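Local atomic coordinates of initiator protein NS1 (Human bocavirus, PDB entry 4KW3), a protein that probably binds, unwinds and nicks the viral replication origin to start rolling-circle DNA replication, this chain being its N-terminal origin-recognition and nickase domain. Residues T87-M90 against S91-R95; E123-S126 against K127-K131; K131-C134 against A135-Y138; R206-K209 against N210-P214; H261-D265 against N266-P270. All coordinates share one frame; numbering follows the deposited sequence.

Contact 1 (T87-M90 against S91-R95)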
# COMPACT_ATOMS: atom_id res chain seq x y z
N THR A 87 9.88 8.06 0.95
CA THR A 87 10.73 9.06 0.33
C THR A 87 11.31 9.97 1.40
O THR A 87 12.51 10.24 1.43
CB THR A 87 9.92 9.89 -0.69
OG1 THR A 87 9.66 9.08 -1.84
CG2 THR A 87 10.69 11.07 -1.13
N THR A 88 10.43 10.46 2.28
CA THR A 88 10.88 11.27 3.39
C THR A 88 11.89 10.50 4.25
O THR A 88 12.93 11.05 4.64
CB THR A 88 9.70 11.75 4.25
OG1 THR A 88 8.81 12.51 3.43
CG2 THR A 88 10.19 12.62 5.43
N LEU A 89 11.60 9.22 4.52
CA LEU A 89 12.50 8.37 5.31
C LEU A 89 13.89 8.30 4.70
O LEU A 89 14.87 8.58 5.40
CB LEU A 89 11.96 6.95 5.44
CG LEU A 89 12.94 5.98 6.14
CD1 LEU A 89 13.06 6.21 7.63
CD2 LEU A 89 12.52 4.54 5.89
N MET A 90 13.97 7.97 3.41
CA MET A 90 15.27 7.85 2.74
C MET A 90 15.97 9.20 2.69
O MET A 90 17.19 9.30 2.77
CB MET A 90 15.11 7.28 1.33
CG MET A 90 14.69 5.84 1.36
SD MET A 90 15.77 4.87 2.45
CE MET A 90 17.18 4.59 1.39
N SER A 91 15.17 10.25 2.54
CA SER A 91 15.66 11.60 2.59
C SER A 91 16.42 11.89 3.89
O SER A 91 17.53 12.45 3.86
CB SER A 91 14.48 12.56 2.43
OG SER A 91 14.91 13.87 2.19
N HIS A 92 15.84 11.49 5.02
CA HIS A 92 16.51 11.61 6.31
C HIS A 92 17.77 10.74 6.36
O HIS A 92 18.84 11.21 6.75
CB HIS A 92 15.58 11.26 7.48
CG HIS A 92 14.49 12.26 7.73
ND1 HIS A 92 14.07 13.17 6.78
CD2 HIS A 92 13.73 12.50 8.82
CE1 HIS A 92 13.10 13.91 7.28
NE2 HIS A 92 12.88 13.53 8.52
N LYS A 93 17.66 9.46 5.99
CA LYS A 93 18.79 8.54 6.06
C LYS A 93 19.98 9.00 5.24
O LYS A 93 21.12 8.75 5.61
CB LYS A 93 18.41 7.12 5.64
CG LYS A 93 17.33 6.47 6.48
CD LYS A 93 17.77 6.35 7.92
CE LYS A 93 16.79 5.48 8.70
NZ LYS A 93 17.08 5.54 10.16
N GLN A 94 19.72 9.68 4.13
CA GLN A 94 20.78 10.16 3.25
C GLN A 94 21.14 11.64 3.43
O GLN A 94 22.04 12.13 2.74
CB GLN A 94 20.42 9.91 1.80
CG GLN A 94 20.38 8.48 1.40
CD GLN A 94 20.05 8.31 -0.07
OE1 GLN A 94 19.98 9.28 -0.82
NE2 GLN A 94 19.85 7.07 -0.49
N ARG A 95 20.45 12.34 4.32
CA ARG A 95 20.61 13.79 4.47
C ARG A 95 20.69 14.46 3.10
O ARG A 95 21.67 15.11 2.77
CB ARG A 95 21.85 14.12 5.29
CG ARG A 95 22.03 13.23 6.49
CD ARG A 95 23.29 13.61 7.25
NE ARG A 95 23.48 12.76 8.42
CZ ARG A 95 23.91 11.50 8.36
NH1 ARG A 95 24.20 10.93 7.19
NH2 ARG A 95 24.05 10.80 9.48

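Contact 2 (E123-S126 against K127-K131)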
# COMPACT_ATOMS: atom_id res chain seq x y z
N GLU A 123 21.19 3.71 -0.35
CA GLU A 123 22.17 4.20 0.62
C GLU A 123 21.44 4.77 1.82
O GLU A 123 20.42 5.42 1.66
CB GLU A 123 23.04 5.27 -0.03
CG GLU A 123 24.40 5.47 0.60
CD GLU A 123 25.30 6.36 -0.24
OE1 GLU A 123 24.79 7.06 -1.15
OE2 GLU A 123 26.53 6.35 -0.01
N GLY A 124 21.95 4.52 3.02
CA GLY A 124 21.33 5.02 4.24
C GLY A 124 20.58 3.96 5.04
O GLY A 124 20.35 4.14 6.24
N LEU A 125 20.16 2.89 4.37
CA LEU A 125 19.61 1.72 5.05
C LEU A 125 20.65 0.61 5.09
O LEU A 125 21.50 0.51 4.20
CB LEU A 125 18.34 1.18 4.38
CG LEU A 125 17.02 1.90 4.59
CD1 LEU A 125 15.95 1.23 3.76
CD2 LEU A 125 16.61 1.87 6.05
N SER A 126 20.60 -0.19 6.14
CA SER A 126 21.48 -1.35 6.27
C SER A 126 20.90 -2.31 7.30
O SER A 126 19.93 -1.96 7.99
CB SER A 126 22.87 -0.89 6.71
OG SER A 126 22.83 -0.43 8.05
N LYS A 127 21.49 -3.50 7.41
CA LYS A 127 21.12 -4.46 8.45
C LYS A 127 21.17 -3.81 9.83
O LYS A 127 20.41 -4.14 10.73
CB LYS A 127 22.02 -5.71 8.43
CG LYS A 127 21.56 -6.82 7.50
CD LYS A 127 21.99 -8.18 8.06
CE LYS A 127 21.09 -9.31 7.54
NZ LYS A 127 21.01 -9.42 6.05
N ARG A 128 22.09 -2.88 9.96
CA ARG A 128 22.40 -2.22 11.21
C ARG A 128 21.23 -1.33 11.68
O ARG A 128 20.93 -1.28 12.88
CB ARG A 128 23.73 -1.47 11.02
CG ARG A 128 24.52 -1.13 12.25
CD ARG A 128 25.67 -0.20 11.88
NE ARG A 128 25.26 0.85 10.94
CZ ARG A 128 24.67 1.99 11.29
NH1 ARG A 128 24.45 2.26 12.57
NH2 ARG A 128 24.32 2.87 10.35
N ASN A 129 20.61 -0.60 10.76
CA ASN A 129 19.51 0.32 11.09
C ASN A 129 18.10 -0.01 10.61
O ASN A 129 17.13 0.61 11.06
CB ASN A 129 19.87 1.78 10.74
CG ASN A 129 19.91 2.03 9.23
OD1 ASN A 129 19.84 1.11 8.41
ND2 ASN A 129 20.03 3.31 8.87
N ALA A 130 17.95 -0.95 9.68
CA ALA A 130 16.63 -1.19 9.10
C ALA A 130 15.52 -1.56 10.10
O ALA A 130 14.43 -1.00 10.03
CB ALA A 130 16.71 -2.23 7.98
N LYS A 131 15.77 -2.50 11.00
CA LYS A 131 14.76 -2.89 11.97
C LYS A 131 14.44 -1.76 12.95
O LYS A 131 13.28 -1.50 13.27
CB LYS A 131 15.17 -4.15 12.75
CG LYS A 131 14.08 -4.63 13.69
CD LYS A 131 14.27 -6.03 14.18
CE LYS A 131 13.12 -6.39 15.13
NZ LYS A 131 13.27 -7.74 15.75

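Contact 3 (K131-C134 against A135-Y138)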
# COMPACT_ATOMS: atom_id res chain seq x y z
N LYS A 131 15.77 -2.50 11.00
CA LYS A 131 14.76 -2.89 11.97
C LYS A 131 14.44 -1.76 12.95
O LYS A 131 13.28 -1.50 13.27
CB LYS A 131 15.17 -4.15 12.75
CG LYS A 131 14.08 -4.63 13.69
CD LYS A 131 14.27 -6.03 14.18
CE LYS A 131 13.12 -6.39 15.13
NZ LYS A 131 13.27 -7.74 15.75
N SER A 132 15.49 -1.09 13.42
CA SER A 132 15.34 -0.04 14.43
C SER A 132 14.64 1.20 13.87
O SER A 132 14.17 2.06 14.63
CB SER A 132 16.71 0.34 15.01
OG SER A 132 17.49 1.03 14.05
N SER A 133 14.55 1.29 12.55
CA SER A 133 13.94 2.44 11.93
C SER A 133 12.43 2.31 11.85
O SER A 133 11.77 3.22 11.38
CB SER A 133 14.50 2.72 10.54
OG SER A 133 15.88 2.99 10.63
N CYS A 134 11.90 1.17 12.30
CA CYS A 134 10.46 0.95 12.28
C CYS A 134 9.61 2.08 12.89
O CYS A 134 8.66 2.53 12.26
CB CYS A 134 10.09 -0.39 12.93
SG CYS A 134 10.27 -1.80 11.83
N ALA A 135 9.92 2.51 14.10
CA ALA A 135 9.09 3.54 14.75
C ALA A 135 9.13 4.87 14.00
O ALA A 135 8.09 5.52 13.80
CB ALA A 135 9.50 3.72 16.20
N GLN A 136 10.32 5.26 13.58
CA GLN A 136 10.52 6.48 12.81
C GLN A 136 9.70 6.41 11.52
O GLN A 136 8.99 7.36 11.18
CB GLN A 136 12.00 6.64 12.51
CG GLN A 136 12.39 7.83 11.68
CD GLN A 136 13.81 7.74 11.15
OE1 GLN A 136 14.46 6.70 11.23
NE2 GLN A 136 14.32 8.86 10.63
N PHE A 137 9.80 5.28 10.83
CA PHE A 137 9.10 5.06 9.57
C PHE A 137 7.60 5.13 9.82
O PHE A 137 6.87 5.80 9.08
CB PHE A 137 9.49 3.70 8.99
CG PHE A 137 9.23 3.56 7.50
CD1 PHE A 137 8.55 4.55 6.80
CD2 PHE A 137 9.65 2.43 6.82
CE1 PHE A 137 8.31 4.43 5.43
CE2 PHE A 137 9.40 2.28 5.46
CZ PHE A 137 8.74 3.29 4.76
N TYR A 138 7.15 4.45 10.87
CA TYR A 138 5.76 4.47 11.32
C TYR A 138 5.26 5.90 11.52
O TYR A 138 4.15 6.25 11.09
CB TYR A 138 5.62 3.69 12.62
CG TYR A 138 4.19 3.42 13.07
CD1 TYR A 138 3.24 2.93 12.18
CD2 TYR A 138 3.81 3.62 14.39
CE1 TYR A 138 1.93 2.66 12.59
CE2 TYR A 138 2.52 3.37 14.81
CZ TYR A 138 1.58 2.90 13.91
OH TYR A 138 0.31 2.65 14.35

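Contact 4 (R206-K209 against N210-P214)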
# COMPACT_ATOMS: atom_id res chain seq x y z
N ARG A 206 12.26 -10.34 -7.20
CA ARG A 206 11.59 -11.64 -7.18
C ARG A 206 10.51 -11.69 -6.11
O ARG A 206 9.50 -12.37 -6.28
CB ARG A 206 12.58 -12.80 -7.07
CG ARG A 206 13.05 -13.28 -8.43
CD ARG A 206 13.93 -14.54 -8.41
NE ARG A 206 14.34 -14.83 -9.78
CZ ARG A 206 15.35 -14.24 -10.39
NH1 ARG A 206 16.10 -13.35 -9.74
NH2 ARG A 206 15.64 -14.55 -11.65
N PHE A 207 10.72 -10.97 -5.02
CA PHE A 207 9.70 -10.90 -3.99
C PHE A 207 8.49 -10.14 -4.52
O PHE A 207 7.34 -10.56 -4.31
CB PHE A 207 10.24 -10.29 -2.70
CG PHE A 207 9.20 -10.11 -1.67
CD1 PHE A 207 8.70 -11.21 -0.98
CD2 PHE A 207 8.65 -8.85 -1.43
CE1 PHE A 207 7.70 -11.07 -0.04
CE2 PHE A 207 7.65 -8.69 -0.48
CZ PHE A 207 7.17 -9.80 0.21
N PHE A 208 8.75 -9.04 -5.23
CA PHE A 208 7.72 -8.28 -5.94
C PHE A 208 6.96 -9.17 -6.93
O PHE A 208 5.73 -9.25 -6.89
CB PHE A 208 8.36 -7.11 -6.69
CG PHE A 208 7.39 -6.25 -7.47
CD1 PHE A 208 6.22 -5.78 -6.88
CD2 PHE A 208 7.67 -5.89 -8.78
CE1 PHE A 208 5.34 -4.98 -7.59
CE2 PHE A 208 6.77 -5.09 -9.52
CZ PHE A 208 5.61 -4.63 -8.92
N LYS A 209 7.72 -9.83 -7.81
CA LYS A 209 7.14 -10.62 -8.89
C LYS A 209 6.34 -11.79 -8.36
O LYS A 209 5.23 -12.06 -8.84
CB LYS A 209 8.23 -11.14 -9.82
CG LYS A 209 7.67 -11.93 -11.00
CD LYS A 209 8.71 -12.83 -11.69
CE LYS A 209 9.04 -14.01 -10.83
NZ LYS A 209 9.81 -15.06 -11.56
N ASN A 210 6.88 -12.48 -7.35
CA ASN A 210 6.26 -13.71 -6.90
C ASN A 210 5.23 -13.58 -5.80
O ASN A 210 4.30 -14.38 -5.75
CB ASN A 210 7.31 -14.76 -6.51
CG ASN A 210 8.04 -15.27 -7.71
OD1 ASN A 210 7.42 -15.44 -8.76
ND2 ASN A 210 9.34 -15.46 -7.59
N TYR A 211 5.36 -12.56 -4.95
CA TYR A 211 4.43 -12.45 -3.84
C TYR A 211 3.47 -11.27 -3.99
O TYR A 211 2.29 -11.41 -3.73
CB TYR A 211 5.12 -12.44 -2.45
CG TYR A 211 4.08 -12.17 -1.37
CD1 TYR A 211 3.26 -13.21 -0.89
CD2 TYR A 211 3.86 -10.87 -0.90
CE1 TYR A 211 2.26 -12.95 0.04
CE2 TYR A 211 2.85 -10.61 0.03
CZ TYR A 211 2.06 -11.66 0.50
OH TYR A 211 1.06 -11.42 1.42
N LEU A 212 3.94 -10.12 -4.47
CA LEU A 212 3.07 -8.94 -4.55
C LEU A 212 2.24 -8.88 -5.86
O LEU A 212 1.06 -8.54 -5.82
CB LEU A 212 3.89 -7.67 -4.37
CG LEU A 212 4.52 -7.43 -2.98
CD1 LEU A 212 5.29 -6.12 -2.99
CD2 LEU A 212 3.44 -7.40 -1.88
N LEU A 213 2.85 -9.22 -6.99
CA LEU A 213 2.18 -9.13 -8.29
C LEU A 213 0.98 -10.04 -8.51
O LEU A 213 -0.10 -9.58 -8.90
CB LEU A 213 3.17 -9.29 -9.44
CG LEU A 213 3.94 -8.01 -9.76
CD1 LEU A 213 4.61 -8.17 -11.09
CD2 LEU A 213 2.97 -6.82 -9.75
N PRO A 214 1.12 -11.34 -8.23
CA PRO A 214 0.02 -12.20 -8.68
C PRO A 214 -1.17 -12.23 -7.72
O PRO A 214 -1.51 -13.25 -7.14
CB PRO A 214 0.68 -13.57 -8.82
CG PRO A 214 1.80 -13.56 -7.82
CD PRO A 214 2.23 -12.12 -7.62

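Contact 5 (H261-D265 against N266-P270)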
# COMPACT_ATOMS: atom_id res chain seq x y z
N HIS A 261 3.61 -8.62 -14.94
CA HIS A 261 4.10 -9.85 -14.31
C HIS A 261 4.71 -10.85 -15.29
O HIS A 261 5.75 -11.45 -15.02
CB HIS A 261 2.97 -10.52 -13.57
CG HIS A 261 3.33 -11.84 -12.98
ND1 HIS A 261 3.19 -13.03 -13.67
CD2 HIS A 261 3.83 -12.17 -11.77
CE1 HIS A 261 3.59 -14.03 -12.91
NE2 HIS A 261 3.98 -13.54 -11.75
N ALA A 262 4.04 -11.03 -16.43
CA ALA A 262 4.46 -11.96 -17.47
C ALA A 262 5.83 -11.55 -18.01
O ALA A 262 6.71 -12.39 -18.19
CB ALA A 262 3.44 -11.99 -18.59
N THR A 263 6.01 -10.26 -18.28
CA THR A 263 7.28 -9.76 -18.75
C THR A 263 8.40 -10.01 -17.73
O THR A 263 9.46 -10.50 -18.10
CB THR A 263 7.20 -8.26 -19.07
OG1 THR A 263 6.22 -8.05 -20.10
CG2 THR A 263 8.54 -7.73 -19.52
N LEU A 264 8.17 -9.69 -16.46
CA LEU A 264 9.14 -10.02 -15.41
C LEU A 264 9.45 -11.51 -15.36
O LEU A 264 10.60 -11.91 -15.23
CB LEU A 264 8.69 -9.54 -14.03
CG LEU A 264 8.68 -8.03 -13.81
CD1 LEU A 264 8.24 -7.71 -12.38
CD2 LEU A 264 10.04 -7.44 -14.12
N ASP A 265 8.41 -12.33 -15.46
CA ASP A 265 8.58 -13.76 -15.28
C ASP A 265 9.27 -14.43 -16.47
O ASP A 265 9.96 -15.44 -16.31
CB ASP A 265 7.23 -14.42 -15.00
CG ASP A 265 7.36 -15.73 -14.27
OD1 ASP A 265 8.32 -15.89 -13.48
OD2 ASP A 265 6.49 -16.61 -14.47
N ASN A 266 9.13 -13.85 -17.65
CA ASN A 266 9.71 -14.45 -18.85
C ASN A 266 11.04 -13.89 -19.36
O ASN A 266 11.91 -14.65 -19.75
CB ASN A 266 8.67 -14.49 -19.99
CG ASN A 266 7.39 -15.21 -19.58
OD1 ASN A 266 6.30 -14.63 -19.60
ND2 ASN A 266 7.51 -16.48 -19.21
N GLU A 267 11.20 -12.56 -19.34
CA GLU A 267 12.36 -11.91 -19.93
C GLU A 267 13.35 -11.41 -18.89
O GLU A 267 14.56 -11.46 -19.09
CB GLU A 267 11.91 -10.71 -20.74
CG GLU A 267 10.71 -11.01 -21.59
CD GLU A 267 10.29 -9.83 -22.42
OE1 GLU A 267 10.99 -8.79 -22.36
OE2 GLU A 267 9.25 -9.95 -23.12
N VAL A 268 12.83 -10.90 -17.79
CA VAL A 268 13.69 -10.20 -16.86
C VAL A 268 14.25 -11.08 -15.74
O VAL A 268 15.45 -11.23 -15.61
CB VAL A 268 12.97 -9.02 -16.25
CG1 VAL A 268 13.94 -8.21 -15.39
CG2 VAL A 268 12.35 -8.18 -17.36
N ILE A 269 13.36 -11.65 -14.94
CA ILE A 269 13.78 -12.43 -13.79
C ILE A 269 12.96 -13.71 -13.60
O ILE A 269 12.12 -13.78 -12.71
CB ILE A 269 13.67 -11.61 -12.49
CG1 ILE A 269 12.38 -10.80 -12.49
CG2 ILE A 269 14.86 -10.68 -12.36
CD1 ILE A 269 11.84 -10.53 -11.10
N PRO A 270 13.21 -14.72 -14.44
CA PRO A 270 12.54 -16.02 -14.34
C PRO A 270 12.78 -16.67 -12.99
O PRO A 270 13.79 -16.41 -12.34
CB PRO A 270 13.22 -16.85 -15.42
CG PRO A 270 13.68 -15.80 -16.43
CD PRO A 270 14.13 -14.66 -15.59

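Contact 1 (T87-M90 against S91-R95)
Lys93 runs obliquely across Leu89, one turn earlier on helix 74-94. Its CB sits 3.8 Å from Leu89 O, and CG comes nearer still, 3.4 Å from the same oxygen. The chain then bends at chi2 (-61°) and runs out nearly straight, which lays CE 3.9 Å from Leu89 CD1. Beyond that methyl, NZ leaves the helix altogether and is bonded to Ser133 OG and Gln136 OE1, where helix 134-149 begins, Ser133 lying just ahead of it. The branched end of Leu89 packs on Gln136, Phe137 and Leu140 of that same helix.

This is the last turn of helix 74-94. Lys93 N donates to Leu89 O at 3.0 Å, Gln94 N to Met90 O at 2.9 Å, and then Arg95 takes a positive phi (43°) and closes the helix with a Schellman motif.

On another side of the turn, Thr88 and His92 point the same way. The Thr88 methyl CG2 lies 3.7 Å from His92 CE1, while the Thr88 hydroxyl bonds to Met84 O. Met90 is bent at both chi2 and chi3, and this curls its CE to 4.1 Å from Gln94 NE2. That nitrogen is in turn taken by the backbone oxygens of Glu123 and Arg100.

Contact 2 (E123-S126 against K127-K131)
Ser126 and Asn129 both hold their side chains between the backbone N and the carbonyl carbon, with chi1 at 69° and 71°. These torsions fold the Asn129 amide back onto the 124-126 backbone and set Ser126 OG close to the N-H of Arg128. The Asn129 amide bridges two backbone groups. Its ND2 donates to Gly124 O at 2.8 Å in a nearly straight bond (171°), and the acceptor lies in the amide plane. On the other branch, OD1 accepts from Ser126 N at 2.7 Å. Gripped at both ends, the amide cannot easily rotate about its last bond.

Alongside it, Ala130 N donates to Ser126 O, four residues back, at 2.8 Å, lined up almost with the carbonyl bond, and Asn129 N adds a weak bond to the same oxygen. Ser126 OG weakly accepts from Arg128 N at 3.2 Å, as in an ST turn, and gives a weak bond to Asn129 OD1. An asparagine accepting from the amide of the residue three before it resembles one half of a capping box.

Leu125 crosses the Asn129 side chain at about a right angle, CD2 to OD1 4.1 Å. The loop joins strand 114-122 to helix 134-149. Leu125 packs on Phe16 and Tyr18 of strand 15-21 and on Met90 of helix 74-94, while Ala130 lies against Phe16 and Ile187 of strand 185-191.

Contact 3 (K131-C134 against A135-Y138)
Ser133 and Gln136 present their polar ends on one side of the first turn of helix 134-149, which is entered through a type I beta turn from Lys131 to Cys134. The helix follows strand 114-122, the strand carrying the His-Cys-His motif of this Rep-type (HUH) nuclease domain.

Ser133 OG and Gln136 OE1 stand 4.0 Å apart, too far to bond each other; both are already satisfied by Lys93 NZ, and Ser133 OG by Asn129 O as well. Gln136 reaches this spot with CG anti to the backbone N (chi1 178°) and an extended chain beyond it.

The two aromatic residues touch the preceding turn only through their roots. Phe137 CB lies 3.3 Å from Ser133 O, Tyr138 CB the same 3.3 Å from Cys134 O. From there the two side chains leave the helix roughly at right angles, the lines from CA to Phe137 CZ and from CA to Tyr138 OH lying about 106° apart. The Phe137 ring goes into the interior, where it meets Tyr18 edge-to-face beside Cys134 and packs on Leu89 and Met185, while the Tyr138 ring lies against Phe20 and the other side of the turn. Each side chain is about 10 Å from a predicted metal-binding histidine, Phe137 from His117 and Tyr138 from His115, so neither belongs to the first shell of that site.

Two backbone bonds fix the turn. Phe137 N donates to Ser133 O at 2.9 Å; Tyr138 N donates to Cys134 O at 2.8 Å, tilted 20° from the plane of that carbonyl.

Contact 4 (R206-K209 against N210-P214)
The Phe208 ring carries Leu213 on one face: Leu213 CG is 4.0 Å from the ring centroid and only 14° off the normal, a CH-pi contact. Leu213 CD2 lies 3.5 Å from Phe208 CZ. Near the same ring, Leu212 CB approaches CD1 obliquely, the two side chains crossing at about a right angle. The Phe207 and Tyr211 side chains run side by side and point the same way. Their ring planes differ by 18°, but with centroids 5.5 Å apart the rings are slid past each other and barely overlap. Contact is made where Phe207 CZ meets Tyr211 CD2 at 3.7 Å.

Tyr211 begins the RCR-3 motif and is the predicted nuclease tyrosine of this HUH-type domain. It stands in the last turn of helix 204-212, its side chain about 5 Å from that of Glu108, a predicted metal ligand. With CG anti to the backbone N (chi1 174°), it is sent out alongside Phe207, while Leu212 packs on His117.

The helix widens here into a pi-type turn. Tyr211 N still donates to Phe207 O at 2.9 Å, but Leu213 N reaches back five residues to Phe208 O, also at 2.9 Å, while Leu212 N makes only weak bonds, to Phe207 O and Phe208 O. Pro214 has no N-H to offer Lys209 O and sets its CD against that oxygen instead. Leu213 reaches His261 and Leu264 of helix 257-268.

Contact 5 (H261-D265 against N266-P270)
Ala262 O, Thr263 O and Leu264 O receive the backbone bonds that close helix 257-268. Asn266 N donates to Ala262 O at 2.9 Å and weakly to Thr263 O. Glu267 N donates to Thr263 O at 3.0 Å, and Val268 N adds a weak bond to the same oxygen. Ile269 N reaches back five residues to Leu264 O at 2.8 Å, so the last turn is wider than an alpha turn, of the pi type. Ile269 then leaves helical geometry, and Pro270 turns its CA to Asp265 O in a CA-H...O contact of 3.3 Å.

The apolar contacts gather on Leu264. It lies alongside Val268, both pointing the same way, with CD2 4.0 Å from Val268 CB. A chi1 of 42° turns Ile269 CG1 back to Leu264, 4.2 Å from its CB. Thr263 turns its methyl, anti to the backbone N, to Glu267: CG2 comes 3.9 Å from Glu267 OE1. Thr263 OG1 is bonded to Asn259 O.

The charged partners come from helix 204-212. Asp265 OD1 forms a salt bridge with Lys209 NZ, which Ile269 O also accepts, and Pro270 O takes Arg206 NH2. The carbonyls just beyond the helix, together with Asp265, would be expected to favour cations there, and these tie the end of this surface helix to the one that carries the predicted catalytic tyrosine.

The five contacts fall into two groups. Contacts 1, 2 and 3 form a cluster with centres 10 to 12 Å apart: contact 1 is bonded to contact 3 through Lys93 and to contact 2 through Gln94, and contacts 2 and 3 share Lys131. Contacts 4 and 5 form the other, centres about 11 Å apart and joined by a salt bridge. The groups do not touch, their nearest atoms staying at least 13 Å apart. Contact 4 alone holds the predicted nuclease tyrosine, and its Leu212 is about 4 Å from His117, side chain to side chain. By the same measure Ile269 of contact 5 is about 11 Å from Tyr211, and contact 3 about 10 Å from His115 and His117.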